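Local coordinates for cyclic AMP receptor protein (PDB 4EV0) that activates transcription from a set of promoters as a homodimer that binds DNA when cyclic AMP is bound, at residues 26-30 with 91-95; 149-153 with 169-173; 5-10 with 114-119; 37-43 with 79-85. All blocks are in the same frame, centred on the assembly; numbering follows the deposited sequence.

Contact 1: residues 26-30 with 91-95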
loop_
_atom_site.group_PDB
_atom_site.type_symbol
_atom_site.label_atom_id
_atom_site.label_comp_id
_atom_site.label_asym_id
_atom_site.label_seq_id
_atom_site.Cartn_x
_atom_site.Cartn_y
_atom_site.Cartn_z
ATOM N N LEU B 26 -26.789 -17.698 -1.088
ATOM C CA LEU B 26 -27.501 -16.663 -0.332
ATOM C C LEU B 26 -26.980 -16.498 1.095
ATOM O O LEU B 26 -26.793 -17.485 1.815
ATOM C CB LEU B 26 -29.006 -16.943 -0.299
ATOM C CG LEU B 26 -29.842 -16.568 -1.529
ATOM C CD1 LEU B 26 -29.498 -17.425 -2.747
ATOM C CD2 LEU B 26 -31.342 -16.662 -1.212
ATOM N N TYR B 27 -26.746 -15.246 1.496
ATOM C CA TYR B 27 -26.318 -14.931 2.864
ATOM C C TYR B 27 -27.165 -13.825 3.478
ATOM O O TYR B 27 -27.094 -12.672 3.038
ATOM C CB TYR B 27 -24.826 -14.547 2.908
ATOM C CG TYR B 27 -23.937 -15.715 2.579
ATOM C CD1 TYR B 27 -23.597 -16.008 1.260
ATOM C CD2 TYR B 27 -23.478 -16.558 3.583
ATOM C CE1 TYR B 27 -22.813 -17.104 0.954
ATOM C CE2 TYR B 27 -22.692 -17.657 3.286
ATOM C CZ TYR B 27 -22.364 -17.930 1.973
ATOM O OH TYR B 27 -21.584 -19.031 1.690
ATOM N N PRO B 28 -27.966 -14.173 4.500
ATOM C CA PRO B 28 -28.822 -13.244 5.260
ATOM C C PRO B 28 -27.994 -12.210 6.019
ATOM O O PRO B 28 -26.805 -12.450 6.250
ATOM C CB PRO B 28 -29.527 -14.158 6.271
ATOM C CG PRO B 28 -29.446 -15.548 5.675
ATOM C CD PRO B 28 -28.109 -15.564 4.965
ATOM N N GLN B 29 -28.619 -11.093 6.402
ATOM C CA GLN B 29 -27.982 -10.043 7.210
ATOM C C GLN B 29 -27.152 -10.577 8.377
ATOM O O GLN B 29 -27.664 -11.310 9.229
ATOM C CB GLN B 29 -29.043 -9.094 7.785
ATOM C CG GLN B 29 -29.255 -7.809 7.004
ATOM C CD GLN B 29 -29.316 -6.575 7.893
ATOM O OE1 GLN B 29 -29.215 -6.667 9.119
ATOM N NE2 GLN B 29 -29.478 -5.410 7.273
ATOM N N GLY B 30 -25.876 -10.199 8.414
ATOM C CA GLY B 30 -25.015 -10.530 9.535
ATOM C C GLY B 30 -24.367 -11.904 9.487
ATOM O O GLY B 30 -23.610 -12.248 10.397
ATOM N N ALA B 91 -21.827 -10.621 5.401
ATOM C CA ALA B 91 -22.951 -9.947 4.775
ATOM C C ALA B 91 -23.472 -8.912 5.757
ATOM O O ALA B 91 -23.736 -9.246 6.912
ATOM C CB ALA B 91 -24.040 -10.953 4.431
ATOM N N VAL B 92 -23.596 -7.659 5.324
ATOM C CA VAL B 92 -24.193 -6.642 6.188
ATOM C C VAL B 92 -25.649 -6.345 5.798
ATOM O O VAL B 92 -26.375 -5.672 6.527
ATOM C CB VAL B 92 -23.332 -5.346 6.292
ATOM C CG1 VAL B 92 -21.860 -5.663 6.097
ATOM C CG2 VAL B 92 -23.799 -4.284 5.311
ATOM N N GLU B 93 -26.063 -6.861 4.645
ATOM C CA GLU B 93 -27.466 -6.884 4.243
ATOM C C GLU B 93 -27.808 -8.317 3.839
ATOM O O GLU B 93 -26.913 -9.151 3.742
ATOM C CB GLU B 93 -27.718 -5.947 3.064
ATOM C CG GLU B 93 -27.571 -4.479 3.378
ATOM C CD GLU B 93 -27.683 -3.614 2.134
ATOM O OE1 GLU B 93 -28.074 -4.147 1.069
ATOM O OE2 GLU B 93 -27.370 -2.403 2.224
ATOM N N ASP B 94 -29.092 -8.605 3.626
ATOM C CA ASP B 94 -29.478 -9.849 2.978
ATOM C C ASP B 94 -28.813 -9.800 1.610
ATOM O O ASP B 94 -29.011 -8.848 0.849
ATOM C CB ASP B 94 -30.999 -9.961 2.821
ATOM C CG ASP B 94 -31.704 -10.443 4.095
ATOM O OD1 ASP B 94 -31.086 -10.464 5.184
ATOM O OD2 ASP B 94 -32.904 -10.786 3.998
ATOM N N THR B 95 -28.014 -10.818 1.304
ATOM C CA THR B 95 -27.120 -10.754 0.153
ATOM C C THR B 95 -27.226 -11.958 -0.793
ATOM O O THR B 95 -27.287 -13.122 -0.360
ATOM C CB THR B 95 -25.646 -10.557 0.612
ATOM O OG1 THR B 95 -25.520 -9.318 1.321
ATOM C CG2 THR B 95 -24.699 -10.543 -0.571
#

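Contact 2: residues 149-153 with 169-173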
loop_
_atom_site.group_PDB
_atom_site.type_symbol
_atom_site.label_atom_id
_atom_site.label_comp_id
_atom_site.label_asym_id
_atom_site.label_seq_id
_atom_site.Cartn_x
_atom_site.Cartn_y
_atom_site.Cartn_z
ATOM N N ALA B 149 10.127 20.175 11.656
ATOM C CA ALA B 149 11.260 20.278 10.747
ATOM C C ALA B 149 11.863 21.702 10.751
ATOM O O ALA B 149 13.081 21.882 10.853
ATOM C CB ALA B 149 10.837 19.881 9.330
ATOM N N LEU B 150 10.998 22.705 10.625
ATOM C CA LEU B 150 11.407 24.103 10.662
ATOM C C LEU B 150 12.040 24.435 12.013
ATOM O O LEU B 150 13.057 25.128 12.086
ATOM C CB LEU B 150 10.184 24.991 10.445
ATOM C CG LEU B 150 9.636 25.060 9.027
ATOM C CD1 LEU B 150 8.317 25.837 8.980
ATOM C CD2 LEU B 150 10.690 25.679 8.124
ATOM N N LEU B 151 11.417 23.943 13.078
ATOM C CA LEU B 151 11.964 24.077 14.421
ATOM C C LEU B 151 13.409 23.577 14.451
ATOM O O LEU B 151 14.297 24.242 14.995
ATOM C CB LEU B 151 11.123 23.263 15.391
ATOM C CG LEU B 151 10.908 23.802 16.789
ATOM C CD1 LEU B 151 9.787 23.001 17.405
ATOM C CD2 LEU B 151 12.179 23.687 17.625
ATOM N N LYS B 152 13.634 22.414 13.837
ATOM C CA LYS B 152 14.958 21.807 13.795
ATOM C C LYS B 152 16.020 22.723 13.166
ATOM O O LYS B 152 17.183 22.718 13.579
ATOM C CB LYS B 152 14.910 20.452 13.079
ATOM C CG LYS B 152 14.866 19.273 14.044
ATOM C CD LYS B 152 14.149 18.060 13.469
ATOM C CE LYS B 152 15.112 17.190 12.692
ATOM N NZ LYS B 152 14.479 15.899 12.319
ATOM N N LEU B 153 15.616 23.496 12.161
ATOM C CA LEU B 153 16.510 24.456 11.515
ATOM C C LEU B 153 16.738 25.657 12.423
ATOM O O LEU B 153 17.847 26.151 12.533
ATOM C CB LEU B 153 15.934 24.933 10.180
ATOM C CG LEU B 153 15.730 23.890 9.074
ATOM C CD1 LEU B 153 15.037 24.521 7.873
ATOM C CD2 LEU B 153 17.049 23.247 8.651
ATOM N N LEU B 169 12.936 20.359 2.719
ATOM C CA LEU B 169 12.124 20.402 3.916
ATOM C C LEU B 169 11.247 19.137 3.993
ATOM O O LEU B 169 10.988 18.615 5.091
ATOM C CB LEU B 169 11.279 21.670 3.857
ATOM C CG LEU B 169 10.682 22.244 5.118
ATOM C CD1 LEU B 169 11.683 22.174 6.249
ATOM C CD2 LEU B 169 10.315 23.667 4.778
ATOM N N ALA B 170 10.805 18.643 2.835
ATOM C CA ALA B 170 9.993 17.432 2.792
ATOM C C ALA B 170 10.822 16.208 3.201
ATOM O O ALA B 170 10.345 15.311 3.911
ATOM C CB ALA B 170 9.375 17.234 1.397
ATOM N N ALA B 171 12.069 16.174 2.750
ATOM C CA ALA B 171 12.974 15.110 3.149
ATOM C C ALA B 171 13.208 15.189 4.654
ATOM O O ALA B 171 13.266 14.169 5.339
ATOM C CB ALA B 171 14.300 15.211 2.374
ATOM N N LEU B 172 13.340 16.404 5.163
ATOM C CA LEU B 172 13.535 16.601 6.594
ATOM C C LEU B 172 12.339 16.084 7.384
ATOM O O LEU B 172 12.512 15.310 8.320
ATOM C CB LEU B 172 13.780 18.079 6.913
ATOM C CG LEU B 172 14.954 18.424 7.836
ATOM C CD1 LEU B 172 14.491 19.185 9.077
ATOM C CD2 LEU B 172 15.727 17.173 8.234
ATOM N N ALA B 173 11.135 16.484 6.979
ATOM C CA ALA B 173 9.909 16.153 7.719
ATOM C C ALA B 173 9.344 14.756 7.444
ATOM O O ALA B 173 8.552 14.242 8.234
ATOM C CB ALA B 173 8.845 17.207 7.470
#

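Contact 3: residues 5-10 with 114-119. With SO4 (sulfate ion), chain H.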
loop_
_atom_site.group_PDB
_atom_site.type_symbol
_atom_site.label_atom_id
_atom_site.label_comp_id
_atom_site.label_asym_id
_atom_site.label_seq_id
_atom_site.Cartn_x
_atom_site.Cartn_y
_atom_site.Cartn_z
ATOM N N PRO B 5 -16.791 -5.032 -13.508
ATOM C CA PRO B 5 -15.476 -4.841 -14.144
ATOM C C PRO B 5 -14.875 -6.172 -14.605
ATOM O O PRO B 5 -14.089 -6.204 -15.553
ATOM C CB PRO B 5 -14.629 -4.195 -13.034
ATOM C CG PRO B 5 -15.343 -4.505 -11.757
ATOM C CD PRO B 5 -16.805 -4.599 -12.097
ATOM N N LEU B 6 -15.277 -7.257 -13.942
ATOM C CA LEU B 6 -14.886 -8.618 -14.317
ATOM C C LEU B 6 -15.245 -8.932 -15.757
ATOM O O LEU B 6 -14.637 -9.794 -16.385
ATOM C CB LEU B 6 -15.585 -9.628 -13.406
ATOM C CG LEU B 6 -15.222 -11.091 -13.653
ATOM C CD1 LEU B 6 -13.728 -11.321 -13.426
ATOM C CD2 LEU B 6 -16.092 -12.059 -12.815
ATOM N N PHE B 7 -16.233 -8.209 -16.271
ATOM C CA PHE B 7 -16.808 -8.446 -17.588
ATOM C C PHE B 7 -16.493 -7.348 -18.596
ATOM O O PHE B 7 -17.062 -7.316 -19.693
ATOM C CB PHE B 7 -18.321 -8.579 -17.451
ATOM C CG PHE B 7 -18.746 -9.758 -16.630
ATOM C CD1 PHE B 7 -18.058 -10.956 -16.712
ATOM C CD2 PHE B 7 -19.836 -9.664 -15.760
ATOM C CE1 PHE B 7 -18.453 -12.049 -15.951
ATOM C CE2 PHE B 7 -20.242 -10.755 -14.996
ATOM C CZ PHE B 7 -19.558 -11.950 -15.089
ATOM N N HIS B 8 -15.596 -6.444 -18.218
ATOM C CA HIS B 8 -15.174 -5.365 -19.109
ATOM C C HIS B 8 -14.582 -5.892 -20.425
ATOM O O HIS B 8 -13.730 -6.775 -20.422
ATOM C CB HIS B 8 -14.180 -4.448 -18.383
ATOM C CG HIS B 8 -13.873 -3.184 -19.123
ATOM N ND1 HIS B 8 -12.945 -3.123 -20.144
ATOM C CD2 HIS B 8 -14.380 -1.934 -18.999
ATOM C CE1 HIS B 8 -12.894 -1.890 -20.616
ATOM N NE2 HIS B 8 -13.753 -1.148 -19.936
ATOM N N GLY B 9 -15.063 -5.367 -21.546
ATOM C CA GLY B 9 -14.552 -5.757 -22.850
ATOM C C GLY B 9 -15.354 -6.826 -23.565
ATOM O O GLY B 9 -15.180 -7.033 -24.777
ATOM N N LEU B 10 -16.230 -7.509 -22.829
ATOM C CA LEU B 10 -16.995 -8.604 -23.412
ATOM C C LEU B 10 -18.290 -8.131 -24.069
ATOM O O LEU B 10 -19.004 -7.281 -23.534
ATOM C CB LEU B 10 -17.334 -9.643 -22.346
ATOM C CG LEU B 10 -16.240 -10.291 -21.502
ATOM C CD1 LEU B 10 -16.948 -11.163 -20.447
ATOM C CD2 LEU B 10 -15.273 -11.104 -22.364
ATOM N N LEU B 114 -10.199 -13.003 -21.493
ATOM C CA LEU B 114 -10.371 -11.637 -21.031
ATOM C C LEU B 114 -10.895 -11.576 -19.584
ATOM O O LEU B 114 -10.787 -10.529 -18.910
ATOM C CB LEU B 114 -11.292 -10.873 -21.983
ATOM C CG LEU B 114 -11.175 -9.348 -21.969
ATOM C CD1 LEU B 114 -9.735 -8.905 -22.308
ATOM C CD2 LEU B 114 -12.196 -8.711 -22.912
ATOM N N VAL B 115 -11.447 -12.694 -19.108
ATOM C CA VAL B 115 -11.878 -12.795 -17.715
ATOM C C VAL B 115 -10.677 -12.906 -16.792
ATOM O O VAL B 115 -10.637 -12.277 -15.741
ATOM C CB VAL B 115 -12.801 -14.005 -17.477
ATOM C CG1 VAL B 115 -13.090 -14.166 -15.989
ATOM C CG2 VAL B 115 -14.088 -13.846 -18.266
ATOM N N ALA B 116 -9.701 -13.714 -17.183
ATOM C CA ALA B 116 -8.481 -13.830 -16.405
ATOM C C ALA B 116 -7.752 -12.492 -16.384
ATOM O O ALA B 116 -7.289 -12.054 -15.332
ATOM C CB ALA B 116 -7.582 -14.917 -16.969
ATOM N N HIS B 117 -7.657 -11.846 -17.546
ATOM C CA HIS B 117 -7.007 -10.543 -17.637
ATOM C C HIS B 117 -7.710 -9.507 -16.782
ATOM O O HIS B 117 -7.057 -8.689 -16.133
ATOM C CB HIS B 117 -6.967 -10.034 -19.070
ATOM C CG HIS B 117 -6.758 -8.553 -19.166
ATOM N ND1 HIS B 117 -5.503 -7.974 -19.181
ATOM C CD2 HIS B 117 -7.646 -7.531 -19.234
ATOM C CE1 HIS B 117 -5.631 -6.663 -19.270
ATOM N NE2 HIS B 117 -6.920 -6.369 -19.307
ATOM N N ASN B 118 -9.043 -9.544 -16.776
ATOM C CA ASN B 118 -9.810 -8.600 -15.973
ATOM C C ASN B 118 -9.571 -8.770 -14.483
ATOM O O ASN B 118 -9.586 -7.780 -13.741
ATOM C CB ASN B 118 -11.300 -8.646 -16.312
ATOM C CG ASN B 118 -11.628 -7.877 -17.576
ATOM O OD1 ASN B 118 -10.906 -6.958 -17.967
ATOM N ND2 ASN B 118 -12.712 -8.256 -18.228
ATOM N N LEU B 119 -9.340 -10.001 -14.036
ATOM C CA LEU B 119 -8.976 -10.235 -12.638
ATOM C C LEU B 119 -7.612 -9.607 -12.354
ATOM O O LEU B 119 -7.434 -8.911 -11.349
ATOM C CB LEU B 119 -8.926 -11.725 -12.292
ATOM C CG LEU B 119 -10.231 -12.508 -12.076
ATOM C CD1 LEU B 119 -9.949 -14.008 -12.077
ATOM C CD2 LEU B 119 -10.903 -12.109 -10.786
HETATM S S SO4 H . -12.225 -12.805 -25.192
HETATM O O1 SO4 H . -12.502 -13.942 -26.075
HETATM O O2 SO4 H . -10.996 -12.149 -25.652
HETATM O O3 SO4 H . -13.326 -11.845 -25.239
HETATM O O4 SO4 H . -12.044 -13.294 -23.832
#

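Contact 4: residues 37-43 with 79-85. With CMP (adenosine-3',5'-cyclic-monophosphate), chain G.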
loop_
_atom_site.group_PDB
_atom_site.type_symbol
_atom_site.label_atom_id
_atom_site.label_comp_id
_atom_site.label_asym_id
_atom_site.label_seq_id
_atom_site.Cartn_x
_atom_site.Cartn_y
_atom_site.Cartn_z
ATOM N N GLY B 37 -8.063 -16.997 6.831
ATOM C CA GLY B 37 -7.462 -18.274 7.184
ATOM C C GLY B 37 -8.246 -19.506 6.743
ATOM O O GLY B 37 -7.812 -20.639 6.965
ATOM N N ASP B 38 -9.409 -19.296 6.135
ATOM C CA ASP B 38 -10.228 -20.407 5.667
ATOM C C ASP B 38 -9.719 -20.957 4.320
ATOM O O ASP B 38 -9.131 -20.225 3.511
ATOM C CB ASP B 38 -11.690 -19.968 5.542
ATOM C CG ASP B 38 -12.452 -20.010 6.876
ATOM O OD1 ASP B 38 -11.866 -20.411 7.910
ATOM O OD2 ASP B 38 -13.658 -19.653 6.878
ATOM N N LEU B 39 -9.941 -22.253 4.092
ATOM C CA LEU B 39 -9.693 -22.848 2.784
ATOM C C LEU B 39 -10.705 -22.241 1.823
ATOM O O LEU B 39 -11.895 -22.209 2.127
ATOM C CB LEU B 39 -9.871 -24.372 2.860
ATOM C CG LEU B 39 -9.661 -25.246 1.613
ATOM C CD1 LEU B 39 -9.141 -26.616 2.016
ATOM C CD2 LEU B 39 -10.947 -25.396 0.797
ATOM N N GLY B 40 -10.247 -21.746 0.678
ATOM C CA GLY B 40 -11.153 -21.137 -0.283
ATOM C C GLY B 40 -11.072 -21.750 -1.670
ATOM O O GLY B 40 -9.979 -22.025 -2.176
ATOM N N GLN B 41 -12.224 -21.956 -2.298
ATOM C CA GLN B 41 -12.241 -22.573 -3.618
ATOM C C GLN B 41 -13.109 -21.824 -4.624
ATOM O O GLN B 41 -13.394 -22.337 -5.704
ATOM C CB GLN B 41 -12.638 -24.051 -3.518
ATOM C CG GLN B 41 -11.578 -24.901 -2.819
ATOM C CD GLN B 41 -11.851 -26.393 -2.882
ATOM O OE1 GLN B 41 -12.900 -26.831 -3.356
ATOM N NE2 GLN B 41 -10.894 -27.184 -2.405
ATOM N N ALA B 42 -13.505 -20.603 -4.276
ATOM C CA ALA B 42 -14.389 -19.820 -5.139
ATOM C C ALA B 42 -14.271 -18.313 -4.926
ATOM O O ALA B 42 -13.953 -17.846 -3.819
ATOM C CB ALA B 42 -15.834 -20.258 -4.935
ATOM N N LEU B 43 -14.538 -17.555 -5.988
ATOM C CA LEU B 43 -14.700 -16.106 -5.863
ATOM C C LEU B 43 -16.182 -15.786 -5.942
ATOM O O LEU B 43 -16.986 -16.643 -6.306
ATOM C CB LEU B 43 -13.927 -15.350 -6.950
ATOM C CG LEU B 43 -14.197 -15.647 -8.431
ATOM C CD1 LEU B 43 -15.442 -14.932 -8.979
ATOM C CD2 LEU B 43 -12.969 -15.306 -9.262
ATOM N N LEU B 79 -9.053 -18.342 -4.822
ATOM C CA LEU B 79 -9.398 -18.942 -6.104
ATOM C C LEU B 79 -8.172 -19.129 -7.006
ATOM O O LEU B 79 -8.015 -20.155 -7.670
ATOM C CB LEU B 79 -10.451 -18.104 -6.839
ATOM C CG LEU B 79 -10.760 -18.714 -8.212
ATOM C CD1 LEU B 79 -12.190 -19.249 -8.278
ATOM C CD2 LEU B 79 -10.464 -17.753 -9.354
ATOM N N LEU B 80 -7.303 -18.128 -7.008
ATOM C CA LEU B 80 -6.162 -18.104 -7.904
ATOM C C LEU B 80 -4.982 -18.919 -7.404
ATOM O O LEU B 80 -4.423 -19.708 -8.163
ATOM C CB LEU B 80 -5.743 -16.658 -8.164
ATOM C CG LEU B 80 -6.683 -15.868 -9.073
ATOM C CD1 LEU B 80 -6.415 -14.374 -8.932
ATOM C CD2 LEU B 80 -6.527 -16.334 -10.538
ATOM N N ASP B 81 -4.606 -18.739 -6.138
ATOM C CA ASP B 81 -3.371 -19.340 -5.613
ATOM C C ASP B 81 -3.581 -20.500 -4.631
ATOM O O ASP B 81 -2.613 -21.121 -4.180
ATOM C CB ASP B 81 -2.462 -18.270 -4.983
ATOM C CG ASP B 81 -3.122 -17.530 -3.819
ATOM O OD1 ASP B 81 -4.089 -18.080 -3.221
ATOM O OD2 ASP B 81 -2.664 -16.388 -3.500
ATOM N N GLU B 82 -4.844 -20.768 -4.300
ATOM C CA GLU B 82 -5.218 -21.826 -3.352
ATOM C C GLU B 82 -4.683 -21.559 -1.939
ATOM O O GLU B 82 -4.650 -22.459 -1.103
ATOM C CB GLU B 82 -4.804 -23.232 -3.855
ATOM C CG GLU B 82 -5.136 -23.518 -5.339
ATOM C CD GLU B 82 -4.823 -24.967 -5.790
ATOM O OE1 GLU B 82 -4.102 -25.149 -6.800
ATOM O OE2 GLU B 82 -5.315 -25.927 -5.156
ATOM N N GLY B 83 -4.256 -20.322 -1.677
ATOM C CA GLY B 83 -3.859 -19.915 -0.337
ATOM C C GLY B 83 -5.087 -19.698 0.538
ATOM O O GLY B 83 -6.214 -19.656 0.037
ATOM N N GLU B 84 -4.887 -19.540 1.842
ATOM C CA GLU B 84 -6.010 -19.219 2.715
ATOM C C GLU B 84 -6.599 -17.864 2.352
ATOM O O GLU B 84 -5.951 -17.050 1.676
ATOM C CB GLU B 84 -5.586 -19.244 4.178
ATOM C CG GLU B 84 -5.075 -20.586 4.633
ATOM C CD GLU B 84 -4.508 -20.540 6.033
ATOM O OE1 GLU B 84 -4.060 -19.450 6.459
ATOM O OE2 GLU B 84 -4.517 -21.599 6.706
ATOM N N ARG B 85 -7.836 -17.636 2.780
ATOM C CA ARG B 85 -8.471 -16.346 2.601
ATOM C C ARG B 85 -7.608 -15.284 3.277
ATOM O O ARG B 85 -7.215 -15.438 4.435
ATOM C CB ARG B 85 -9.854 -16.351 3.235
ATOM C CG ARG B 85 -10.812 -17.328 2.611
ATOM C CD ARG B 85 -11.066 -16.954 1.175
ATOM N NE ARG B 85 -12.168 -17.734 0.620
ATOM C CZ ARG B 85 -12.522 -17.701 -0.661
ATOM N NH1 ARG B 85 -11.843 -16.913 -1.505
ATOM N NH2 ARG B 85 -13.547 -18.440 -1.094
HETATM P P CMP G . -9.467 -13.937 -0.820
HETATM O O1P CMP G . -9.886 -15.196 -1.520
HETATM O O2P CMP G . -8.029 -13.793 -0.375
HETATM O "O5'" CMP G . -10.453 -13.639 0.424
HETATM C "C5'" CMP G . -10.621 -12.317 0.932
HETATM C "C4'" CMP G . -10.741 -11.374 -0.215
HETATM O "O4'" CMP G . -10.657 -9.995 0.192
HETATM C "C3'" CMP G . -9.633 -11.477 -1.215
HETATM O "O3'" CMP G . -9.650 -12.714 -1.900
HETATM C "C2'" CMP G . -9.881 -10.237 -2.053
HETATM O "O2'" CMP G . -11.016 -10.403 -2.883
HETATM C "C1'" CMP G . -10.248 -9.238 -0.940
HETATM N N9 CMP G . -9.101 -8.405 -0.568
HETATM C C8 CMP G . -7.932 -8.815 -0.043
HETATM N N7 CMP G . -7.107 -7.744 0.129
HETATM C C5 CMP G . -7.761 -6.640 -0.289
HETATM C C6 CMP G . -7.480 -5.182 -0.368
HETATM N N6 CMP G . -6.281 -4.689 0.049
HETATM N N1 CMP G . -8.456 -4.380 -0.876
HETATM C C2 CMP G . -9.637 -4.864 -1.294
HETATM N N3 CMP G . -9.962 -6.176 -1.237
HETATM C C4 CMP G . -9.079 -7.086 -0.756
HETATM O O HOH W 1 -13.302 -20.220 2.349
HETATM O O HOH W 2 -7.790 -22.248 0.161
#

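Contact 1: residues 26-30 with 91-95
The side chains of Asp94 and Gln29 each meet the other segment's backbone where the end of strand 23-27 reaches the turn between strands 88-91 and 95-101. The Asp94 carboxylate swings back from a CB that points away from 26-30: with CG beside its own backbone N (chi1 -81°), OD1 accepts from Gln29 N at 2.8 Å. The amide arrives on the anti side of OD1, 22° out of the carboxylate plane, and the same oxygen lies 3.6 Å from Gln29 CB. In return the Gln29 chain, bent at chi2, runs alongside the turn, its CG 3.4 Å from Glu93 CA and its NE2 close to Val92 O but at too poor an angle for a hydrogen bond.

Ala91 CB lies against the carbonyl oxygens of Tyr27 and Pro28 and meets Tyr27 CB at 4.0 Å, while the phenol ring leads away from the turn. Tyr27 and Thr95 form an antiparallel hydrogen-bonded pair, with Tyr27 N to Thr95 O at 2.9 Å nearly straight. Gly30 N closes the series on Ala91 O.

Strand 23-27 is an outer strand of its sheet, and here it leaves strand 95-101. Tyr27 and Ala91 both rest on Ile33 of strand 32-34 in the facing sheet of the beta-roll. Just before strand 51-57, Thr95 OG1 is hydrogen-bonded to Lys50 N and Glu93 OE2 forms a salt bridge with Lys50 NZ.

Contact 2: residues 149-153 with 169-173
Ala149 fits its methyl group among three residues of the second helix: CB lies 3.7 Å from Leu172 CD1, 3.8 Å from Ala173 CB and 3.9 Å from Leu169 CD1. The two helical segments run nearly perpendicular, at 103°, with their axes 9.9 Å apart, and the small side chains of Ala149 and Ala173 let the backbones come closest at this point.

Larger side chains fill in around this pair. Leu169 has CG anti to its backbone N (chi1 -160°), which turns both methyls toward helix 139-154 although its CB does not aim there. CD1 reaches Ala149, while CD2 meets Leu150 CD2 at 3.9 Å. The Leu150 and Leu169 side chains cross at about a right angle, methyl against methyl. Leu153 CD1 adds a looser contact to Leu169 CD1 at 4.4 Å. Leu172 lays CD1 against Ala149, 3.5 Å from its carbonyl O. A bend at chi3 carries Lys152 CE past Leu172 CD1 at 4.2 Å; Lys152 also packs on Leu215 of the second subunit.

Leu150 and Leu169 both continue onto Leu184 of helix 177-189, the second helix of the helix-turn-helix. No hydrogen bond joins the two segments, so this contact depends on shape and apolar burial: helix 166-173, the first helix of the predicted DNA-binding motif, is seated on helix 139-154 by methyl groups, with CE of Lys152 alongside.

Contact 3: residues 5-10 with 114-119
Asn118 ND2 supplies both hydrogen bonds of the contact, reaching from helix 114-135 to two carbonyls of the N-terminal segment. The bond to His8 O, 2.8 Å, is nearly straight; it lies in the amide plane of Asn118 and uses a lone pair of the carbonyl. The other, to Leu6 O at 3.1 Å, comes from above that carbonyl's plane. Two acceptors thus fix the rotation of the amide.

The apolar contacts lie around this polar centre. An extended first torsion (chi1 -178°) carries Leu6 CD1 back to the helix, 3.9 Å from both Val115 CG1 and Leu119 CG, with the Leu6 and Leu119 side chains roughly parallel. Leu10 and Leu114 run antiparallel past one another, CD2 to CD2, and Leu114 CD2 also covers Gly9, in the type II turn from Phe7 to Leu10.

A bound anion sits at the first turn of the helix: a sulfate, probably from the crystallisation liquor, accepts from Leu114 N and from Arg110 NE of the second subunit.

The contact joins the N-terminal segment, whose Phe7 and Leu10 pack on Val15 of helix 12-19, to the start of helix 114-135, which meets the second subunit through Ala116.

Contact 4: residues 37-43 with 79-85
Arg85 threads its side chain between the 37-43 loop and cyclic AMP, joining a backbone carbonyl to the ligand phosphate through its guanidinium, which meets the carbonyl with NH1 and NH2 and the phosphate with NH1 on the side of CD. NH2 donates to Ala42 O at 2.8 Å, in the guanidinium plane and on a lone pair of the carbonyl; NH1 adds a weak bond to the same oxygen. NH1 also donates to O1P of the cyclic AMP phosphate at 2.6 Å and is bonded to Gly75 O. Gly40 CA lies over one face of the group, 3.4 Å above its plane, where the absence of a side chain leaves room for the arginine. The chain reaches this place by a bend at chi2 (-63°).

The backbones join at the loop's start: Gly37 N to Arg85 O and Arg85 N to Asp38 O, each 3.0 Å. Glu84 lies along Gly37, its CD 3.4 Å from Gly37 O. At the far end Leu79 and Leu43 meet at their CD2 atoms, 3.5 Å apart. Asp81 OD1 accepts from Gly83 N in an Asx turn at the C-terminal end of helix 76-81.

Arg85 is thus held by its main chain, by Ala42 O and by a cation-pi contact with Phe34. This network probably positions the positive charge against the cyclic phosphate, in a pocket completed by Glu76 and Ser86 of the same chain and Asp131 of the second subunit.

In the fold
Contacts 1, 3 and 4 belong to the cyclic AMP-binding half of the chain, and contact 2 stands apart in the DNA-binding half, its centre 46 to 50 Å from theirs. Along the chain, contact 3 spans contact 1, which spans contact 4; contact 2 follows in series. Contacts 1 and 4 reach the same sheet, where strand 95-101 lies between 23-27 and 42-46, with centres 21 Å apart. Contacts 3 and 4 touch through Leu119 and Leu43, joining strand 42-46 to helix 114-135. That helix is followed by helix 139-154, which carries contact 2. Contacts 2, 3 and 4 also touch the second subunit, so both halves of the chain take part in the homodimer.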